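Local coordinates for protein lipase (Acinetobacter baumannii, PDB 4OPM) that is a putative lipase of the alpha/beta hydrolase fold that probably hydrolyses ester bonds in lipids such as triacylglycerols, at residues 181-186 and 273-279. Sequence-based numbering, arbitrary orientation.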
# COMPACT_ATOMS: atom_id res chain seq x y z
N THR A 181 9.50 9.72 -5.24
CA THR A 181 8.38 8.79 -5.30
C THR A 181 7.25 9.23 -6.24
O THR A 181 6.37 8.42 -6.51
CB THR A 181 7.80 8.54 -3.89
OG1 THR A 181 7.33 9.78 -3.35
CG2 THR A 181 8.82 7.92 -2.97
N MSE A 182 7.22 10.50 -6.66
CA MSE A 182 6.14 10.94 -7.53
C MSE A 182 6.64 11.78 -8.69
O MSE A 182 7.59 12.54 -8.54
CB MSE A 182 5.08 11.74 -6.73
CG MSE A 182 4.40 10.88 -5.67
SE MSE A 182 2.89 11.79 -4.87
CE MSE A 182 3.74 12.82 -3.90
N PHE A 183 5.99 11.61 -9.85
CA PHE A 183 6.27 12.39 -11.05
C PHE A 183 5.20 13.49 -11.20
O PHE A 183 5.50 14.61 -11.61
CB PHE A 183 6.29 11.50 -12.30
CG PHE A 183 6.82 12.21 -13.53
CD1 PHE A 183 8.19 12.28 -13.77
CD2 PHE A 183 5.95 12.82 -14.43
CE1 PHE A 183 8.68 12.92 -14.92
CE2 PHE A 183 6.45 13.47 -15.57
CZ PHE A 183 7.81 13.52 -15.80
N ASN A 184 3.95 13.15 -10.83
CA ASN A 184 2.82 14.08 -10.89
C ASN A 184 2.21 14.23 -9.49
O ASN A 184 1.08 13.79 -9.28
CB ASN A 184 1.80 13.58 -11.91
CG ASN A 184 0.67 14.54 -12.12
OD1 ASN A 184 0.89 15.74 -12.24
ND2 ASN A 184 -0.56 14.04 -12.06
N PRO A 185 2.95 14.76 -8.48
CA PRO A 185 2.37 14.84 -7.13
C PRO A 185 1.10 15.69 -7.12
O PRO A 185 0.99 16.63 -7.90
CB PRO A 185 3.48 15.51 -6.30
CG PRO A 185 4.31 16.26 -7.32
CD PRO A 185 4.31 15.36 -8.50
N PRO A 186 0.13 15.37 -6.24
CA PRO A 186 -1.10 16.18 -6.19
C PRO A 186 -0.82 17.52 -5.50
O PRO A 186 0.29 17.76 -5.00
CB PRO A 186 -2.04 15.31 -5.35
CG PRO A 186 -1.11 14.62 -4.38
CD PRO A 186 0.09 14.27 -5.25
N GLY A 273 4.66 8.52 -11.44
CA GLY A 273 5.78 7.89 -10.75
C GLY A 273 5.36 6.67 -9.95
O GLY A 273 4.46 5.91 -10.34
N HIS A 274 6.00 6.49 -8.80
CA HIS A 274 5.79 5.32 -7.93
C HIS A 274 4.45 5.31 -7.18
O HIS A 274 4.09 4.25 -6.64
CB HIS A 274 6.95 5.28 -6.90
CG HIS A 274 6.96 4.08 -6.01
ND1 HIS A 274 7.09 2.79 -6.52
CD2 HIS A 274 6.87 4.01 -4.66
CE1 HIS A 274 7.07 1.99 -5.47
NE2 HIS A 274 6.95 2.68 -4.33
N MSE A 275 3.68 6.44 -7.15
CA MSE A 275 2.44 6.48 -6.37
C MSE A 275 1.19 6.86 -7.23
O MSE A 275 0.53 7.88 -6.97
CB MSE A 275 2.62 7.47 -5.20
CG MSE A 275 1.68 7.22 -4.06
SE MSE A 275 2.60 7.66 -2.41
CE MSE A 275 1.33 6.81 -1.25
N PRO A 276 0.76 5.98 -8.18
CA PRO A 276 -0.46 6.29 -8.97
C PRO A 276 -1.72 6.53 -8.13
O PRO A 276 -2.59 7.28 -8.56
CB PRO A 276 -0.65 5.03 -9.82
CG PRO A 276 0.73 4.48 -9.99
CD PRO A 276 1.37 4.71 -8.64
N ILE A 277 -1.83 5.89 -6.94
CA ILE A 277 -3.01 6.04 -6.07
C ILE A 277 -3.19 7.51 -5.59
O ILE A 277 -4.32 7.90 -5.27
CB ILE A 277 -3.01 5.04 -4.91
CG1 ILE A 277 -1.82 5.26 -3.93
CG2 ILE A 277 -3.05 3.59 -5.47
CD1 ILE A 277 -1.90 4.44 -2.61
N LEU A 278 -2.11 8.31 -5.58
CA LEU A 278 -2.19 9.74 -5.23
C LEU A 278 -1.92 10.64 -6.44
O LEU A 278 -2.39 11.78 -6.46
CB LEU A 278 -1.21 10.10 -4.10
CG LEU A 278 -1.53 9.56 -2.68
CD1 LEU A 278 -0.50 10.07 -1.68
CD2 LEU A 278 -2.90 10.00 -2.21
N GLU A 279 -1.20 10.13 -7.46
CA GLU A 279 -0.87 10.94 -8.65
C GLU A 279 -1.93 10.88 -9.75
O GLU A 279 -1.98 11.78 -10.60
CB GLU A 279 0.45 10.47 -9.26
CG GLU A 279 1.68 10.59 -8.37
CD GLU A 279 2.93 10.00 -9.02
OE1 GLU A 279 3.37 10.54 -10.06
OE2 GLU A 279 3.42 8.96 -8.52
O HOH W 1 -1.57 14.57 -9.23
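The carboxylate of E279 ties the two segments together. Its OE1 accepts hydrogen bonds from F183 N and N184 N of the 181-186 loop, each 2.8 Å long. The same OE1 takes G273 N at 2.8 Å, and E279 OE2 takes M275 N at 2.9 Å. One buried side chain thus pairs with four backbone NH groups, two from each segment. At the other end of E279, N184 ND2 makes a weak hydrogen bond of 3.0 Å to E279 O. A water donates to N184 O (2.8 Å) and E279 O (3.1 Å), closing a second link there. H274 N bonds weakly to T181 O at 3.0 Å. G273 packs close against the loop, with its N 3.5 Å from F183 CB. A CB on G273 would clash with F183 N. Apolar packing is modest: selenomethionine M182 sets CG 3.9 Å from CB of selenomethionine M275. P186 lies against the backbone of the helix, with its CD 3.7 Å from L278 O. M275 is the N-cap residue of the short helix 276-279, and its O accepts from E279 N at 2.9 Å. H274 hydrogen-bonds through NE2 to S120 and through ND1 to D245. This geometry is consistent with the Ser-His-Asp catalytic triad of alpha/beta hydrolases. The contact therefore joins the loop after helix 173-181 to the turn that carries the probable catalytic histidine.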